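Local atomic coordinates of putative triphosphoribosyl-dephospho-coA synthase (Archaeoglobus fulgidus DSM 4304, PDB entry 3H9P), a protein that is of unproven function but may bind ATP and act as a triphosphoribosyl-dephospho-CoA synthase. Residues V65-S70 against V77-A82; H180-F185 against E204-A209. All blocks are in the same frame, centred on the assembly; numbering follows the deposited sequence.

Contact 1 (V65-S70 against V77-A82); sequences VPLISS and VDIAEA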
# COMPACT_ATOMS: atom_id res chain seq x y z
N VAL A 65 -6.01 -16.84 12.93
CA VAL A 65 -6.50 -18.01 12.25
C VAL A 65 -5.38 -18.97 11.81
O VAL A 65 -5.51 -20.19 11.98
CB VAL A 65 -7.52 -17.58 11.13
CG1 VAL A 65 -7.82 -18.69 10.20
CG2 VAL A 65 -8.78 -17.03 11.78
N PRO A 66 -4.27 -18.46 11.25
CA PRO A 66 -3.22 -19.43 10.89
C PRO A 66 -2.59 -20.15 12.10
O PRO A 66 -2.22 -21.32 11.96
CB PRO A 66 -2.16 -18.58 10.20
CG PRO A 66 -2.88 -17.45 9.68
CD PRO A 66 -3.95 -17.13 10.71
N LEU A 67 -2.48 -19.45 13.24
CA LEU A 67 -1.97 -20.10 14.45
C LEU A 67 -2.97 -21.10 14.99
O LEU A 67 -2.59 -22.17 15.40
CB LEU A 67 -1.63 -19.08 15.55
CG LEU A 67 -0.68 -17.95 15.12
CD1 LEU A 67 -0.68 -16.82 16.16
CD2 LEU A 67 0.70 -18.44 14.73
N ILE A 68 -4.27 -20.75 14.95
CA ILE A 68 -5.28 -21.67 15.41
C ILE A 68 -5.38 -22.92 14.52
O ILE A 68 -5.69 -24.01 14.99
CB ILE A 68 -6.62 -20.97 15.61
CG1 ILE A 68 -6.44 -19.93 16.75
CG2 ILE A 68 -7.72 -22.04 15.97
CD1 ILE A 68 -7.53 -18.85 16.90
N SER A 69 -5.07 -22.77 13.24
CA SER A 69 -5.14 -23.90 12.32
C SER A 69 -4.08 -24.91 12.66
O SER A 69 -4.19 -26.07 12.28
CB SER A 69 -4.98 -23.45 10.86
OG SER A 69 -3.62 -23.24 10.56
N SER A 70 -3.07 -24.46 13.40
CA SER A 70 -1.97 -25.33 13.87
C SER A 70 -1.95 -25.49 15.40
O SER A 70 -0.89 -25.75 15.99
CB SER A 70 -0.63 -24.74 13.42
OG SER A 70 -0.67 -24.42 12.04
N VAL A 77 6.78 -22.10 19.56
CA VAL A 77 7.64 -22.18 18.37
C VAL A 77 7.14 -23.20 17.37
O VAL A 77 7.17 -22.96 16.18
CB VAL A 77 9.12 -22.38 18.72
CG1 VAL A 77 9.89 -23.00 17.56
CG2 VAL A 77 9.76 -21.05 19.06
N ASP A 78 6.63 -24.33 17.86
CA ASP A 78 5.97 -25.31 17.01
C ASP A 78 4.73 -24.78 16.30
O ASP A 78 4.49 -25.16 15.15
CB ASP A 78 5.63 -26.55 17.81
CG ASP A 78 6.85 -27.25 18.28
OD1 ASP A 78 7.84 -27.31 17.50
OD2 ASP A 78 6.85 -27.71 19.46
N ILE A 79 3.95 -23.93 16.95
CA ILE A 79 2.69 -23.49 16.34
C ILE A 79 3.03 -22.56 15.20
O ILE A 79 2.53 -22.69 14.07
CB ILE A 79 1.81 -22.71 17.33
CG1 ILE A 79 1.54 -23.52 18.62
CG2 ILE A 79 0.49 -22.23 16.65
CD1 ILE A 79 0.85 -24.78 18.42
N ALA A 80 3.94 -21.63 15.49
CA ALA A 80 4.32 -20.59 14.54
C ALA A 80 4.88 -21.21 13.24
O ALA A 80 4.45 -20.82 12.15
CB ALA A 80 5.34 -19.62 15.19
N GLU A 81 5.82 -22.17 13.39
CA GLU A 81 6.40 -22.92 12.27
C GLU A 81 5.37 -23.69 11.44
O GLU A 81 5.43 -23.70 10.22
CB GLU A 81 7.53 -23.90 12.73
CG GLU A 81 8.22 -24.64 11.56
CD GLU A 81 9.36 -25.63 11.93
OE1 GLU A 81 9.54 -26.01 13.13
OE2 GLU A 81 10.10 -26.05 10.99
N ALA A 82 4.44 -24.37 12.12
CA ALA A 82 3.43 -25.17 11.44
C ALA A 82 2.45 -24.25 10.73
O ALA A 82 1.94 -24.58 9.66
CB ALA A 82 2.70 -26.06 12.45
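Leu67 in helix 58-68 and Ser70 in the loop that follows pack on Ile79, Ala80 and Ala82 of helix 76-88. In this all-helical chain these are two consecutive helices joined by a short connection, packed where the first ends and the second begins, and the contact is buried in the fold. Pro66, one turn before Ser70, contributes its carbonyl oxygen: Pro66 O takes a 2.8 Å hydrogen bond from Ser69 OG and a weak one from Ser70 OG. Leu67 CB lies 4.0 Å from Ile79 CG2, and further out CD2 comes near Ala80 CA. Ser238 and Phe241 of helix 230-246 also touch Leu67, which thus lies among three helices. Ser69 O accepts a hydrogen bond from Arg34 NH1.

Ser70 makes the closest backbone approach, Ser70 CA lying 5.6 Å from Ile79 CA, and it points its side chain at the helix. Ser70 CB rests on Ala82 CB at 3.7 Å, where the small methyl lets the two backbones draw close. OG lies over the carbonyl group of Ala82 without bonding to it and receives a weak hydrogen bond from Arg86, one turn further on. Ile79 carries CG2 anti to its backbone N and CG1 beside it (chi1 -55°), which spreads its two branches over two carbonyl oxygens, those of Leu67 and Ser70: Ile79 CG2 lies 3.3 Å from Leu67 O, and Ile79 CD1 3.1 Å from Ser70 O.

Contact 2 (H180-F185 against E204-A209); sequences HLLSKF and EWAEKA
Ala206 and Glu207, near the C-terminal end of helix 196-208, rest against Leu182 and Ser183, where helix 171-182 gives way to loop. The ends of the two helices pack chiefly through Ala206 and Ser183 by van der Waals contact, with no hydrogen bond across. The backbones come closest here, Ala206 CA lying 5.0 Å from Ser183 CA. The methyl of Ala206 points at the other segment and touches both residues there: Ala206 CB lies 3.7 Å from Leu182 CG and at the same distance from the backbone N of Ser183. Leu182 holds CG anti to its backbone N (chi1 -160°), and CB, CG and CD2 all lie along this one methyl.

Glu207 follows at the more exposed margin. Glu207 CB meets Ser183 CB at 3.6 Å, aliphatic carbon against aliphatic carbon. The hydroxyl of Ser183 lies beside the CA and N of Glu207, but its hydrogen bond goes back to the carbonyl of Tyr179 in its own helix. Glu207 CG sits between its backbone N and carbonyl carbon (chi1 63°), and the chain is extended beyond CG. Its carboxylate turns to its own segment, where Glu207 OE2 forms a salt bridge with Lys208 NZ at 3.5 Å. Lys208 NZ also donates to Glu204 O at 3.1 Å.

Around this pair, helix 230-246 covers Leu182 through Ile232, while helix 212-225 presents Leu218 to both Leu182 and Trp205, joining the two helix ends to the rest of the bundle.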
# COMPACT_ATOMS: atom_id res chain seq x y z
N HIS A 180 5.25 -1.77 24.94
CA HIS A 180 6.43 -2.29 24.28
C HIS A 180 6.26 -2.35 22.76
O HIS A 180 7.13 -1.86 22.02
CB HIS A 180 6.71 -3.67 24.79
CG HIS A 180 7.93 -4.29 24.21
ND1 HIS A 180 9.21 -3.90 24.57
CD2 HIS A 180 8.08 -5.31 23.33
CE1 HIS A 180 10.09 -4.65 23.94
NE2 HIS A 180 9.44 -5.51 23.17
N LEU A 181 5.19 -2.99 22.28
CA LEU A 181 5.01 -3.10 20.82
C LEU A 181 4.73 -1.71 20.24
O LEU A 181 5.27 -1.35 19.18
CB LEU A 181 3.93 -4.12 20.46
CG LEU A 181 4.16 -5.57 20.92
CD1 LEU A 181 2.94 -6.52 20.71
CD2 LEU A 181 5.37 -6.13 20.25
N LEU A 182 3.94 -0.91 20.95
CA LEU A 182 3.68 0.46 20.53
C LEU A 182 4.98 1.29 20.34
O LEU A 182 5.11 2.04 19.36
CB LEU A 182 2.71 1.15 21.50
CG LEU A 182 1.94 2.40 21.02
CD1 LEU A 182 0.97 2.09 19.84
CD2 LEU A 182 1.21 3.05 22.18
N SER A 183 5.96 1.13 21.23
CA SER A 183 7.23 1.88 21.02
C SER A 183 8.20 1.31 19.99
O SER A 183 9.25 1.91 19.73
CB SER A 183 7.97 2.27 22.33
OG SER A 183 7.43 1.69 23.48
N LYS A 184 7.88 0.20 19.38
CA LYS A 184 8.86 -0.50 18.58
C LYS A 184 8.47 -0.50 17.11
O LYS A 184 9.31 -0.44 16.23
CB LYS A 184 8.99 -1.94 19.12
CG LYS A 184 10.18 -2.70 18.67
CD LYS A 184 10.12 -4.09 19.27
CE LYS A 184 11.36 -4.88 18.99
NZ LYS A 184 12.24 -4.78 20.18
N PHE A 185 7.17 -0.56 16.85
CA PHE A 185 6.73 -0.72 15.47
C PHE A 185 5.73 0.37 15.21
O PHE A 185 4.74 0.47 15.93
CB PHE A 185 6.11 -2.10 15.26
CG PHE A 185 7.05 -3.24 15.53
CD1 PHE A 185 8.11 -3.52 14.65
CD2 PHE A 185 6.86 -4.04 16.64
CE1 PHE A 185 8.95 -4.57 14.89
CE2 PHE A 185 7.71 -5.10 16.91
CZ PHE A 185 8.77 -5.37 16.05
N GLU A 204 7.78 7.20 19.64
CA GLU A 204 8.54 8.06 20.56
C GLU A 204 7.73 8.48 21.78
O GLU A 204 8.30 8.61 22.88
CB GLU A 204 9.12 9.28 19.84
CG GLU A 204 10.10 8.87 18.76
CD GLU A 204 10.47 9.99 17.80
OE1 GLU A 204 9.73 10.99 17.74
OE2 GLU A 204 11.51 9.86 17.10
N TRP A 205 6.43 8.71 21.57
CA TRP A 205 5.56 9.08 22.69
C TRP A 205 5.32 7.87 23.54
O TRP A 205 5.32 7.96 24.77
CB TRP A 205 4.21 9.63 22.22
CG TRP A 205 4.31 10.88 21.39
CD1 TRP A 205 5.30 11.83 21.43
CD2 TRP A 205 3.38 11.32 20.40
NE1 TRP A 205 5.06 12.82 20.51
CE2 TRP A 205 3.88 12.54 19.87
CE3 TRP A 205 2.17 10.82 19.91
CZ2 TRP A 205 3.20 13.26 18.87
CZ3 TRP A 205 1.51 11.52 18.90
CH2 TRP A 205 2.03 12.72 18.39
N ALA A 206 5.15 6.71 22.88
CA ALA A 206 4.96 5.47 23.62
C ALA A 206 6.14 5.20 24.53
O ALA A 206 5.94 4.85 25.67
CB ALA A 206 4.68 4.25 22.69
N GLU A 207 7.37 5.38 24.04
CA GLU A 207 8.52 4.96 24.85
C GLU A 207 8.70 5.91 26.04
O GLU A 207 9.40 5.60 26.98
CB GLU A 207 9.82 4.83 24.04
CG GLU A 207 10.31 6.10 23.41
CD GLU A 207 11.55 5.90 22.54
OE1 GLU A 207 12.05 4.76 22.45
OE2 GLU A 207 12.04 6.91 21.98
N LYS A 208 8.04 7.05 25.99
CA LYS A 208 8.17 8.00 27.08
C LYS A 208 6.92 7.99 27.93
O LYS A 208 6.87 8.68 28.96
CB LYS A 208 8.53 9.40 26.55
CG LYS A 208 10.01 9.51 26.18
CD LYS A 208 10.43 10.88 25.67
CE LYS A 208 10.24 11.00 24.15
NZ LYS A 208 11.00 9.95 23.38
N ALA A 209 5.91 7.22 27.53
CA ALA A 209 4.71 7.06 28.36
C ALA A 209 4.85 5.86 29.30
O ALA A 209 4.57 4.71 28.91
CB ALA A 209 3.44 6.96 27.50

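Overall arrangement
Followed from the N terminus, the chain first makes contact 1, where only six residues separate 65-70 from 77-82, so a short loop is closed. It then runs on through several helices before contact 2, in which 180-185 meets 204-209 and closes a longer loop, most of whose 18 intervening residues are helical. The two closures lie in series along the chain and neither nest nor cross. The centres of contact 1 and contact 2 are about 27 Å apart. The nearest atoms of contact 1 and contact 2 are about 12 Å apart, so they do not touch. Helix 230-246 packs on both: Phe241 and Leu242 reach contact 1, Ile232 contact 2, so this late helix ties the two regions together.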